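Side-chain contacts in cyclin homolog (Herpesvirus saimiri, PDB 2F2C), which probably promotes T-cell transformation and rapid proliferation during latent infection, as a viral D-type cyclin homologue that modulates the host cell cycle: residues Ala11-Thr16 with Ile165-Trp170; Thr17-Arg22 with Leu159-Lys164; Leu68-Phe73 with Leu173-Ser178; Lys107-Lys112 with Ala152-Ile157. All coordinates share one frame; numbering follows the deposited sequence.

Contact 1: Ala11-Thr16 with Ile165-Trp170; sequences AKIDST and IPEDLW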
loop_
_atom_site.group_PDB
_atom_site.type_symbol
_atom_site.label_atom_id
_atom_site.label_comp_id
_atom_site.label_asym_id
_atom_site.label_seq_id
_atom_site.Cartn_x
_atom_site.Cartn_y
_atom_site.Cartn_z
ATOM N N ALA A 11 -6.158 11.858 -2.065
ATOM C CA ALA A 11 -6.890 10.947 -1.194
ATOM C C ALA A 11 -7.687 11.684 -0.130
ATOM O O ALA A 11 -7.140 12.503 0.625
ATOM C CB ALA A 11 -5.946 9.941 -0.550
ATOM N N LYS A 12 -8.986 11.384 -0.082
ATOM C CA LYS A 12 -9.879 11.969 0.926
ATOM C C LYS A 12 -10.094 11.043 2.155
ATOM O O LYS A 12 -9.480 9.971 2.236
ATOM C CB LYS A 12 -11.188 12.440 0.260
ATOM C CG LYS A 12 -12.167 13.235 1.166
ATOM C CD LYS A 12 -11.483 14.143 2.239
ATOM C CE LYS A 12 -12.506 14.672 3.263
ATOM N NZ LYS A 12 -11.915 15.752 4.115
ATOM N N ILE A 13 -10.919 11.471 3.118
ATOM C CA ILE A 13 -11.150 10.696 4.345
ATOM C C ILE A 13 -11.796 9.355 4.022
ATOM O O ILE A 13 -12.810 9.276 3.302
ATOM C CB ILE A 13 -11.982 11.482 5.394
ATOM C CG1 ILE A 13 -11.141 12.603 6.014
ATOM C CG2 ILE A 13 -12.471 10.558 6.511
ATOM C CD1 ILE A 13 -11.955 13.635 6.787
ATOM N N ASP A 14 -11.171 8.299 4.530
ATOM C CA ASP A 14 -11.632 6.946 4.287
ATOM C C ASP A 14 -11.725 6.287 5.650
ATOM O O ASP A 14 -10.706 6.012 6.304
ATOM C CB ASP A 14 -10.660 6.224 3.355
ATOM C CG ASP A 14 -11.160 4.867 2.921
ATOM O OD1 ASP A 14 -12.269 4.475 3.309
ATOM O OD2 ASP A 14 -10.505 4.106 2.185
ATOM N N SER A 15 -12.960 6.067 6.088
ATOM C CA SER A 15 -13.224 5.687 7.461
ATOM C C SER A 15 -12.601 4.341 7.759
ATOM O O SER A 15 -12.081 4.138 8.846
ATOM C CB SER A 15 -14.715 5.689 7.763
ATOM O OG SER A 15 -15.325 4.519 7.275
ATOM N N THR A 16 -12.609 3.453 6.771
ATOM C CA THR A 16 -11.959 2.154 6.878
ATOM C C THR A 16 -10.465 2.230 7.226
ATOM O O THR A 16 -9.938 1.380 7.944
ATOM C CB THR A 16 -12.164 1.393 5.576
ATOM O OG1 THR A 16 -13.480 0.821 5.569
ATOM C CG2 THR A 16 -11.261 0.192 5.480
ATOM N N ILE A 165 -10.295 14.737 17.803
ATOM C CA ILE A 165 -10.319 16.019 17.078
ATOM C C ILE A 165 -11.284 15.939 15.883
ATOM O O ILE A 165 -11.196 15.017 15.056
ATOM C CB ILE A 165 -8.894 16.380 16.580
ATOM C CG1 ILE A 165 -7.907 16.463 17.756
ATOM C CG2 ILE A 165 -8.907 17.662 15.729
ATOM C CD1 ILE A 165 -6.475 16.497 17.335
ATOM N N PRO A 166 -12.184 16.920 15.782
ATOM C CA PRO A 166 -13.185 16.959 14.715
ATOM C C PRO A 166 -12.544 16.943 13.335
ATOM O O PRO A 166 -11.586 17.685 13.081
ATOM C CB PRO A 166 -13.891 18.291 14.957
ATOM C CG PRO A 166 -12.920 19.095 15.732
ATOM C CD PRO A 166 -12.292 18.096 16.665
ATOM N N GLU A 167 -13.072 16.091 12.459
ATOM C CA GLU A 167 -12.533 15.914 11.106
ATOM C C GLU A 167 -12.206 17.218 10.377
ATOM O O GLU A 167 -11.186 17.294 9.686
ATOM C CB GLU A 167 -13.484 15.072 10.263
ATOM C CG GLU A 167 -13.255 13.578 10.398
ATOM C CD GLU A 167 -14.492 12.774 10.045
ATOM O OE1 GLU A 167 -15.105 13.028 8.976
ATOM O OE2 GLU A 167 -14.866 11.892 10.843
ATOM N N ASP A 168 -13.061 18.233 10.553
ATOM C CA ASP A 168 -12.919 19.555 9.908
ATOM C C ASP A 168 -11.482 20.123 9.914
ATOM O O ASP A 168 -11.121 20.906 9.038
ATOM C CB ASP A 168 -13.865 20.600 10.542
ATOM C CG ASP A 168 -15.095 19.973 11.255
ATOM O OD1 ASP A 168 -16.085 19.592 10.568
ATOM O OD2 ASP A 168 -15.184 19.871 12.508
ATOM N N LEU A 169 -10.670 19.732 10.897
ATOM C CA LEU A 169 -9.334 20.314 11.050
ATOM C C LEU A 169 -8.197 19.523 10.427
ATOM O O LEU A 169 -7.060 19.981 10.453
ATOM C CB LEU A 169 -9.027 20.582 12.518
ATOM C CG LEU A 169 -9.966 21.640 13.094
ATOM C CD1 LEU A 169 -9.886 21.682 14.616
ATOM C CD2 LEU A 169 -9.700 23.010 12.475
ATOM N N TRP A 170 -8.509 18.365 9.848
ATOM C CA TRP A 170 -7.475 17.427 9.423
ATOM C C TRP A 170 -6.620 17.935 8.257
ATOM O O TRP A 170 -5.399 17.781 8.306
ATOM C CB TRP A 170 -8.054 16.046 9.135
ATOM C CG TRP A 170 -8.591 15.366 10.341
ATOM C CD1 TRP A 170 -8.730 15.896 11.587
ATOM C CD2 TRP A 170 -9.136 14.037 10.414
ATOM N NE1 TRP A 170 -9.295 14.977 12.441
ATOM C CE2 TRP A 170 -9.555 13.824 11.748
ATOM C CE3 TRP A 170 -9.298 12.994 9.490
ATOM C CZ2 TRP A 170 -10.124 12.619 12.180
ATOM C CZ3 TRP A 170 -9.867 11.791 9.927
ATOM C CH2 TRP A 170 -10.268 11.618 11.260
#
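Ile13 reaches across to Glu167 and Trp170, and its side chain is the whole of this segment's share in the contact. From CB, which points at the loop that carries the partners, the chain forks: CG2 stands anti to the backbone N, while CG1 lies anti to the carbonyl carbon (chi1 -72°) and is the branch that does the touching. CG1 comes to 4.0 Å from Trp170 CE3, on the benzo side of the indole. One bond further, the methyl at the tip fits between two neighbours: Ile13 CD1 is 3.8 Å from Trp170 CE3 and, on the other side chain, 3.8 Å from Glu167 CG. The methyl meets the indole obliquely, and the isoleucine and tryptophan side chains cross at about a right angle. Glu167 offers mainly its CB-CG stem, while its OE2 forms a salt bridge with Lys19.

The indole is held from its own segment as well. Trp170 NE1 donates to Ile165 O at 3.2 Å in a bent bond (143° at the hydrogen), approaching from above the carbonyl plane. Glu167 CA lies 3.6 Å over one face of the Trp170 ring, displaced toward the rim.

In the fold, the segment Ala11-Thr16 leads into helix 15-18, with Asp14 as its N-cap residue. Trp170 opens helix 170-184 and also packs on Ile157, Cys160 and Asn161, so Ile13 touches a ring that is itself packed against helix 156-162, while an aromatic side chain of the partner protein's chain packs on Ile13 as well.

Contact 2: Thr17-Arg22 with Leu159-Lys164; sequences TMKDPR and LCNALK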
loop_
_atom_site.group_PDB
_atom_site.type_symbol
_atom_site.label_atom_id
_atom_site.label_comp_id
_atom_site.label_asym_id
_atom_site.label_seq_id
_atom_site.Cartn_x
_atom_site.Cartn_y
_atom_site.Cartn_z
ATOM N N THR A 17 -9.793 3.255 6.728
ATOM C CA THR A 17 -8.344 3.310 6.776
ATOM C C THR A 17 -7.880 4.311 7.811
ATOM O O THR A 17 -6.709 4.342 8.176
ATOM C CB THR A 17 -7.804 3.612 5.352
ATOM O OG1 THR A 17 -7.170 2.433 4.834
ATOM C CG2 THR A 17 -6.679 4.654 5.340
ATOM N N MET A 18 -8.811 5.118 8.308
ATOM C CA MET A 18 -8.462 6.226 9.202
ATOM C C MET A 18 -9.230 6.225 10.529
ATOM O O MET A 18 -8.708 6.657 11.542
ATOM C CB MET A 18 -8.637 7.567 8.467
ATOM C CG MET A 18 -7.759 7.695 7.211
ATOM S SD MET A 18 -8.233 9.012 6.063
ATOM C CE MET A 18 -7.279 8.596 4.594
ATOM N N LYS A 19 -10.465 5.747 10.529
ATOM C CA LYS A 19 -11.284 5.821 11.723
ATOM C C LYS A 19 -11.334 4.505 12.487
ATOM O O LYS A 19 -11.735 4.486 13.664
ATOM C CB LYS A 19 -12.716 6.223 11.361
ATOM C CG LYS A 19 -12.926 7.688 11.055
ATOM C CD LYS A 19 -14.361 7.902 10.541
ATOM C CE LYS A 19 -14.917 9.254 10.966
ATOM N NZ LYS A 19 -14.324 9.683 12.304
ATOM N N ASP A 20 -10.963 3.406 11.826
ATOM C CA ASP A 20 -10.963 2.097 12.482
ATOM C C ASP A 20 -9.929 2.036 13.629
ATOM O O ASP A 20 -8.726 2.225 13.400
ATOM C CB ASP A 20 -10.744 0.959 11.474
ATOM C CG ASP A 20 -10.957 -0.433 12.094
ATOM O OD1 ASP A 20 -10.702 -0.600 13.307
ATOM O OD2 ASP A 20 -11.367 -1.428 11.450
ATOM N N PRO A 21 -10.405 1.796 14.858
ATOM C CA PRO A 21 -9.517 1.713 16.012
ATOM C C PRO A 21 -8.373 0.757 15.763
ATOM O O PRO A 21 -7.279 0.984 16.276
ATOM C CB PRO A 21 -10.414 1.191 17.145
ATOM C CG PRO A 21 -11.742 0.878 16.524
ATOM C CD PRO A 21 -11.820 1.613 15.234
ATOM N N ARG A 22 -8.585 -0.274 14.952
ATOM C CA ARG A 22 -7.540 -1.290 14.830
ATOM C C ARG A 22 -6.428 -1.022 13.819
ATOM O O ARG A 22 -5.377 -1.668 13.874
ATOM C CB ARG A 22 -8.089 -2.731 14.785
ATOM C CG ARG A 22 -8.936 -3.094 13.631
ATOM C CD ARG A 22 -9.921 -4.197 13.913
ATOM N NE ARG A 22 -10.767 -4.373 12.724
ATOM C CZ ARG A 22 -10.401 -5.061 11.645
ATOM N NH1 ARG A 22 -9.213 -5.657 11.607
ATOM N NH2 ARG A 22 -11.200 -5.146 10.604
ATOM N N LEU A 159 -3.929 9.162 14.930
ATOM C CA LEU A 159 -3.798 9.857 16.216
ATOM C C LEU A 159 -4.850 10.943 16.370
ATOM O O LEU A 159 -5.504 11.011 17.429
ATOM C CB LEU A 159 -2.389 10.428 16.446
ATOM C CG LEU A 159 -1.286 9.394 16.654
ATOM C CD1 LEU A 159 0.018 10.081 16.968
ATOM C CD2 LEU A 159 -1.675 8.424 17.753
ATOM N N CYS A 160 -5.019 11.764 15.321
ATOM C CA CYS A 160 -6.077 12.793 15.284
ATOM C C CYS A 160 -7.470 12.249 15.588
ATOM O O CYS A 160 -8.203 12.835 16.380
ATOM C CB CYS A 160 -6.123 13.492 13.925
ATOM S SG CYS A 160 -4.735 14.572 13.602
ATOM N N ASN A 161 -7.831 11.147 14.932
ATOM C CA ASN A 161 -9.106 10.486 15.170
ATOM C C ASN A 161 -9.241 9.973 16.602
ATOM O O ASN A 161 -10.261 10.201 17.246
ATOM C CB ASN A 161 -9.315 9.336 14.189
ATOM C CG ASN A 161 -10.608 8.602 14.440
ATOM O OD1 ASN A 161 -11.686 9.076 14.083
ATOM N ND2 ASN A 161 -10.514 7.451 15.078
ATOM N N ALA A 162 -8.213 9.293 17.102
ATOM C CA ALA A 162 -8.227 8.801 18.474
ATOM C C ALA A 162 -8.271 9.907 19.558
ATOM O O ALA A 162 -8.922 9.739 20.599
ATOM C CB ALA A 162 -7.075 7.860 18.693
ATOM N N LEU A 163 -7.607 11.039 19.327
ATOM C CA LEU A 163 -7.730 12.168 20.267
ATOM C C LEU A 163 -9.031 12.918 20.050
ATOM O O LEU A 163 -9.201 14.026 20.566
ATOM C CB LEU A 163 -6.576 13.151 20.133
ATOM C CG LEU A 163 -5.148 12.640 20.288
ATOM C CD1 LEU A 163 -4.248 13.477 19.387
ATOM C CD2 LEU A 163 -4.669 12.640 21.733
ATOM N N LYS A 164 -9.922 12.311 19.258
ATOM C CA LYS A 164 -11.266 12.815 18.970
ATOM C C LYS A 164 -11.335 14.279 18.499
ATOM O O LYS A 164 -12.319 14.974 18.761
ATOM C CB LYS A 164 -12.217 12.554 20.153
ATOM C CG LYS A 164 -12.503 11.070 20.428
ATOM C CD LYS A 164 -13.832 10.591 19.806
ATOM C CE LYS A 164 -13.724 10.201 18.297
ATOM N NZ LYS A 164 -12.962 8.921 18.087
#
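Asn161 faces Lys19 and the carbonyl of Met18, and it provides nearly all of the second segment's part in the contact. The polar link between the two side chains is slight: Lys19 NZ gives a weak hydrogen bond to Asn161 OD1 at 3.2 Å. The stronger partner of that ammonium is Glu167, so the amide oxygen is a secondary acceptor. The lysine and asparagine side chains cross at about a right angle.

Van der Waals contact does the rest. With CG anti to its backbone N (chi1 178°), the Asn161 amide extends toward the other backbone, where its CG lies 3.9 Å from Lys19 CA. Lower down the stem, Asn161 CB rests 3.8 Å from Met18 O. The lysine stem joins in, with Lys19 CG 3.6 Å from Asn161 OD1.

Hydrogen bonds within each segment shape the helix ends. Asp20 is the N-cap of the helix that follows, its OD1 accepting from Arg22 N at 2.7 Å in a nearly straight bond (169°); its OD2 also meets Arg22 NE, but as a pairing of charges only. At the far end, Asn161 O receives Lys164 N at 2.9 Å and Lys164 NZ at 3.1 Å, from opposite faces of the carbonyl.

The backbone bond, together with Ile165 N to Cys160 O, makes a Schellman motif with Lys164, at positive phi, as C-prime; the ammonium is an addition. The whole docks an N-terminal helical segment onto the end of helix 156-162, consistent with the cyclin fold, in which the N-terminal helical region packs on the C-terminal cyclin box.

Contact 3: Leu68-Phe73 with Leu173-Ser178; sequences LDKSVF and LYEAAS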
loop_
_atom_site.group_PDB
_atom_site.type_symbol
_atom_site.label_atom_id
_atom_site.label_comp_id
_atom_site.label_asym_id
_atom_site.label_seq_id
_atom_site.Cartn_x
_atom_site.Cartn_y
_atom_site.Cartn_z
ATOM N N LEU A 68 6.984 16.168 -3.970
ATOM C CA LEU A 68 6.566 14.784 -3.697
ATOM C C LEU A 68 5.676 14.638 -2.455
ATOM O O LEU A 68 5.778 15.411 -1.486
ATOM C CB LEU A 68 7.770 13.836 -3.601
ATOM C CG LEU A 68 8.884 14.018 -4.633
ATOM C CD1 LEU A 68 9.966 13.029 -4.339
ATOM C CD2 LEU A 68 8.377 13.825 -6.040
ATOM N N ASP A 69 4.802 13.639 -2.503
ATOM C CA ASP A 69 3.918 13.318 -1.400
ATOM C C ASP A 69 4.672 13.276 -0.111
ATOM O O ASP A 69 5.801 12.824 -0.067
ATOM C CB ASP A 69 3.234 11.987 -1.659
ATOM C CG ASP A 69 1.960 12.150 -2.466
ATOM O OD1 ASP A 69 1.797 11.469 -3.514
ATOM O OD2 ASP A 69 1.060 12.961 -2.136
ATOM N N LYS A 70 4.021 13.744 0.942
ATOM C CA LYS A 70 4.641 13.908 2.249
ATOM C C LYS A 70 5.300 12.655 2.780
ATOM O O LYS A 70 6.098 12.730 3.710
ATOM C CB LYS A 70 3.621 14.368 3.282
ATOM C CG LYS A 70 3.223 15.821 3.197
ATOM C CD LYS A 70 4.392 16.752 3.496
ATOM C CE LYS A 70 3.928 18.169 3.696
ATOM N NZ LYS A 70 2.860 18.394 2.693
ATOM N N SER A 71 5.019 11.499 2.205
ATOM C CA SER A 71 5.549 10.302 2.819
ATOM C C SER A 71 6.797 9.693 2.122
ATOM O O SER A 71 7.440 8.773 2.657
ATOM C CB SER A 71 4.436 9.293 3.030
ATOM O OG SER A 71 4.628 8.311 2.086
ATOM N N VAL A 72 7.166 10.230 0.963
ATOM C CA VAL A 72 8.408 9.827 0.284
ATOM C C VAL A 72 9.677 10.036 1.121
ATOM O O VAL A 72 10.575 9.176 1.169
ATOM C CB VAL A 72 8.580 10.601 -1.022
ATOM C CG1 VAL A 72 9.870 10.175 -1.728
ATOM C CG2 VAL A 72 7.360 10.387 -1.910
ATOM N N PHE A 73 9.771 11.186 1.771
ATOM C CA PHE A 73 10.992 11.493 2.480
ATOM C C PHE A 73 11.215 10.586 3.695
ATOM O O PHE A 73 12.287 9.990 3.805
ATOM C CB PHE A 73 11.108 12.978 2.838
ATOM C CG PHE A 73 12.375 13.318 3.542
ATOM C CD1 PHE A 73 13.601 13.145 2.912
ATOM C CD2 PHE A 73 12.353 13.784 4.847
ATOM C CE1 PHE A 73 14.786 13.460 3.563
ATOM C CE2 PHE A 73 13.533 14.103 5.497
ATOM C CZ PHE A 73 14.746 13.937 4.861
ATOM N N LEU A 173 -4.112 20.500 9.756
ATOM C CA LEU A 173 -3.285 19.919 10.811
ATOM C C LEU A 173 -2.325 18.978 10.152
ATOM O O LEU A 173 -1.133 19.008 10.428
ATOM C CB LEU A 173 -4.146 19.174 11.836
ATOM C CG LEU A 173 -3.911 19.417 13.333
ATOM C CD1 LEU A 173 -3.788 20.889 13.656
ATOM C CD2 LEU A 173 -5.050 18.820 14.135
ATOM N N TYR A 174 -2.865 18.175 9.244
ATOM C CA TYR A 174 -2.083 17.220 8.492
ATOM C C TYR A 174 -0.956 17.947 7.800
ATOM O O TYR A 174 0.208 17.550 7.888
ATOM C CB TYR A 174 -2.938 16.493 7.437
ATOM C CG TYR A 174 -2.190 15.336 6.867
ATOM C CD1 TYR A 174 -2.182 14.129 7.537
ATOM C CD2 TYR A 174 -1.414 15.459 5.712
ATOM C CE1 TYR A 174 -1.475 13.065 7.076
ATOM C CE2 TYR A 174 -0.691 14.383 5.232
ATOM C CZ TYR A 174 -0.731 13.188 5.937
ATOM O OH TYR A 174 -0.031 12.070 5.556
ATOM N N GLU A 175 -1.335 19.014 7.105
ATOM C CA GLU A 175 -0.433 19.834 6.310
ATOM C C GLU A 175 0.760 20.364 7.125
ATOM O O GLU A 175 1.916 20.111 6.772
ATOM C CB GLU A 175 -1.236 20.980 5.670
ATOM C CG GLU A 175 -0.517 21.758 4.569
ATOM C CD GLU A 175 0.351 20.870 3.677
ATOM O OE1 GLU A 175 -0.172 19.865 3.094
ATOM O OE2 GLU A 175 1.569 21.183 3.568
ATOM N N ALA A 176 0.471 21.070 8.218
ATOM C CA ALA A 176 1.506 21.590 9.106
ATOM C C ALA A 176 2.348 20.487 9.789
ATOM O O ALA A 176 3.591 20.552 9.803
ATOM C CB ALA A 176 0.890 22.509 10.149
ATOM N N ALA A 177 1.684 19.478 10.342
ATOM C CA ALA A 177 2.405 18.475 11.104
ATOM C C ALA A 177 3.328 17.587 10.271
ATOM O O ALA A 177 4.407 17.218 10.745
ATOM C CB ALA A 177 1.461 17.649 11.973
ATOM N N SER A 178 2.934 17.245 9.046
ATOM C CA SER A 178 3.834 16.457 8.185
ATOM C C SER A 178 5.069 17.266 7.756
ATOM O O SER A 178 6.175 16.722 7.688
ATOM C CB SER A 178 3.124 15.818 6.977
ATOM O OG SER A 178 2.359 16.729 6.220
#
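The type I turn from Asp69 to Val72 sets Lys70 against helix 170-184, its CA 6.5 Å from that of Ser178. From there the lysine chain, bent at chi2 and chi4, runs alongside the serine before it ends at a carboxylate. Lys70 CG passes 3.3 Å from Ser178 OG, and CD and CE stay close to the same oxygen. The hydroxyl itself is engaged within the helix: Ser178 OG donates to Tyr174 O at 2.8 Å. That carbonyl also takes the helical bond from Ser178 N, the two donors arriving on opposite faces.

At the end of the lysine is a salt bridge. Lys70 NZ meets Glu175 OE2 at 3.2 Å on its syn side, 22° out of the carboxylate plane, with a longer, weak bond to OE1. Glu175 starts off away from the turn, and a bend at chi2 (38°) swings its carboxylate back to the ammonium.

The contact spans the two halves of the molecule, tying the turn before helix 72-83, in the N-terminal cyclin domain, to helix 170-184. That helix is backed by helices 156-162 and 195-208, on which Ala177 packs.

Contact 4: Lys107-Lys112 with Ala152-Ile157; sequences KIRTVK and ATDFLI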
loop_
_atom_site.group_PDB
_atom_site.type_symbol
_atom_site.label_atom_id
_atom_site.label_comp_id
_atom_site.label_asym_id
_atom_site.label_seq_id
_atom_site.Cartn_x
_atom_site.Cartn_y
_atom_site.Cartn_z
ATOM N N LYS A 107 9.296 5.965 -5.969
ATOM C CA LYS A 107 8.680 4.903 -6.720
ATOM C C LYS A 107 7.607 4.180 -5.925
ATOM O O LYS A 107 6.724 3.559 -6.510
ATOM C CB LYS A 107 9.730 3.909 -7.209
ATOM C CG LYS A 107 10.376 4.288 -8.529
ATOM C CD LYS A 107 11.229 3.140 -9.036
ATOM C CE LYS A 107 12.103 3.548 -10.188
ATOM N NZ LYS A 107 12.944 2.397 -10.573
ATOM N N ILE A 108 7.660 4.247 -4.600
ATOM C CA ILE A 108 6.678 3.492 -3.791
ATOM C C ILE A 108 5.571 4.375 -3.209
ATOM O O ILE A 108 4.416 3.963 -3.220
ATOM C CB ILE A 108 7.364 2.670 -2.652
ATOM C CG1 ILE A 108 8.312 1.635 -3.243
ATOM C CG2 ILE A 108 6.319 2.005 -1.743
ATOM C CD1 ILE A 108 9.256 1.041 -2.221
ATOM N N ARG A 109 5.917 5.564 -2.701
ATOM C CA ARG A 109 4.945 6.368 -1.971
ATOM C C ARG A 109 4.402 7.586 -2.720
ATOM O O ARG A 109 3.819 8.479 -2.107
ATOM C CB ARG A 109 5.522 6.807 -0.623
ATOM C CG ARG A 109 5.562 5.715 0.467
ATOM C CD ARG A 109 4.198 5.329 1.064
ATOM N NE ARG A 109 4.384 4.405 2.180
ATOM C CZ ARG A 109 4.010 4.640 3.441
ATOM N NH1 ARG A 109 3.411 5.765 3.763
ATOM N NH2 ARG A 109 4.231 3.744 4.389
ATOM N N THR A 110 4.576 7.624 -4.037
ATOM C CA THR A 110 4.171 8.793 -4.822
ATOM C C THR A 110 3.735 8.423 -6.251
ATOM O O THR A 110 4.135 7.395 -6.801
ATOM C CB THR A 110 5.300 9.872 -4.806
ATOM O OG1 THR A 110 4.741 11.180 -4.608
ATOM C CG2 THR A 110 6.017 9.960 -6.152
ATOM N N VAL A 111 2.904 9.264 -6.842
ATOM C CA VAL A 111 2.175 8.859 -8.040
ATOM C C VAL A 111 3.036 9.079 -9.282
ATOM O O VAL A 111 2.964 8.324 -10.242
ATOM C CB VAL A 111 0.777 9.550 -8.126
ATOM C CG1 VAL A 111 0.912 11.051 -8.052
ATOM C CG2 VAL A 111 0.058 9.169 -9.379
ATOM N N LYS A 112 3.877 10.097 -9.230
ATOM C CA LYS A 112 4.747 10.446 -10.334
ATOM C C LYS A 112 6.172 10.385 -9.788
ATOM O O LYS A 112 6.662 11.355 -9.195
ATOM C CB LYS A 112 4.407 11.853 -10.825
ATOM C CG LYS A 112 4.665 12.118 -12.294
ATOM C CD LYS A 112 6.168 12.139 -12.627
ATOM C CE LYS A 112 6.470 13.103 -13.777
ATOM N NZ LYS A 112 5.597 12.844 -14.993
ATOM N N ALA A 152 6.793 7.685 10.529
ATOM C CA ALA A 152 6.271 8.614 11.525
ATOM C C ALA A 152 4.983 9.179 10.956
ATOM O O ALA A 152 3.991 9.392 11.643
ATOM C CB ALA A 152 7.259 9.725 11.789
ATOM N N THR A 153 4.990 9.350 9.656
ATOM C CA THR A 153 3.992 10.136 9.030
ATOM C C THR A 153 2.669 9.392 8.845
ATOM O O THR A 153 1.635 10.022 8.638
ATOM C CB THR A 153 4.597 10.707 7.751
ATOM O OG1 THR A 153 4.069 12.011 7.559
ATOM C CG2 THR A 153 4.191 9.947 6.554
ATOM N N ASP A 154 2.699 8.061 8.963
ATOM C CA ASP A 154 1.499 7.235 8.823
ATOM C C ASP A 154 0.596 7.367 10.050
ATOM O O ASP A 154 -0.591 7.002 10.001
ATOM C CB ASP A 154 1.840 5.746 8.686
ATOM C CG ASP A 154 2.676 5.404 7.444
ATOM O OD1 ASP A 154 2.283 5.742 6.292
ATOM O OD2 ASP A 154 3.729 4.709 7.548
ATOM N N PHE A 155 1.155 7.843 11.162
ATOM C CA PHE A 155 0.401 7.930 12.401
ATOM C C PHE A 155 -0.506 9.136 12.476
ATOM O O PHE A 155 -1.526 9.057 13.150
ATOM C CB PHE A 155 1.313 7.939 13.614
ATOM C CG PHE A 155 1.699 6.583 14.093
ATOM C CD1 PHE A 155 2.855 5.965 13.618
ATOM C CD2 PHE A 155 0.931 5.930 15.036
ATOM C CE1 PHE A 155 3.215 4.717 14.071
ATOM C CE2 PHE A 155 1.294 4.677 15.486
ATOM C CZ PHE A 155 2.425 4.069 14.999
ATOM N N LEU A 156 -0.148 10.239 11.807
ATOM C CA LEU A 156 -0.889 11.523 11.904
ATOM C C LEU A 156 -2.405 11.438 12.039
ATOM O O LEU A 156 -2.981 11.939 13.004
ATOM C CB LEU A 156 -0.549 12.435 10.736
ATOM C CG LEU A 156 0.844 13.056 10.835
ATOM C CD1 LEU A 156 1.265 13.498 9.457
ATOM C CD2 LEU A 156 0.882 14.214 11.825
ATOM N N ILE A 157 -3.052 10.784 11.089
ATOM C CA ILE A 157 -4.496 10.811 11.062
ATOM C C ILE A 157 -5.121 9.901 12.116
ATOM O O ILE A 157 -6.030 10.355 12.838
ATOM C CB ILE A 157 -5.042 10.555 9.631
ATOM C CG1 ILE A 157 -4.544 11.657 8.678
ATOM C CG2 ILE A 157 -6.581 10.460 9.634
ATOM C CD1 ILE A 157 -5.258 13.003 8.860
#
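Arg109 and Asp154 form a buried salt bridge between the N-terminal cyclin domain and the C-terminal viral cyclin region, joining the end of helix 94-109 to segment 152-157, which leads into helix 156-162. The main bond runs from Arg109 NH1 to Asp154 OD1 at 2.8 Å, with 160° at the hydrogen. The oxygen offers its syn lone pair and sits at the edge of the guanidinium, near its plane. Arg109 NH2 adds two weak bonds, to Asp154 OD2 at 3.3 Å and to Asp154 OD1 at 3.4 Å. The contact is therefore two-pronged but uneven, and the planes of the two groups are turned 33° apart instead of lying flat together.

The arginine gets there by a bend at chi2 (-72°), beyond which the chain extends; the CA atoms of Arg109 and Asp154 are 11.4 Å apart. Both charged groups are shared with a second shell. Arg109 NH2 also forms a salt bridge with Glu148, so two carboxylates probably share in balancing its charge, and Ser71 OG makes a weak hydrogen bond with NH1. Two leucines border the pair, Leu151 against the arginine and Leu27 of helix 21-31 against the aspartate. A basic side chain of the partner protein's chain makes a long, weak ion pair with Asp154 OD1. The other oxygen is set by the backbone: Asp154 OD2 accepts a hydrogen bond from Leu151 N.

In the fold
The centres of contacts 1 and 2 lie about 21 and 20 Å from the centre of the chain, those of contacts 3 and 4 about 9 Å. The outer pair fastens helix 15-18 and its flanks to the end of helix 156-162 (contact 2) and the loop after it (contact 1). The inner pair connects the N-terminal cyclin domain to the C-terminal region. Within each pair the two contacts touch. Depth does not simply follow distance from the centre: contacts 2 and 4 are buried, contacts 1 and 3 partly buried. Contact 1 is mostly apolar, contact 2 combines backbone packing with a weak polar bond, and contacts 3 and 4 are ionic.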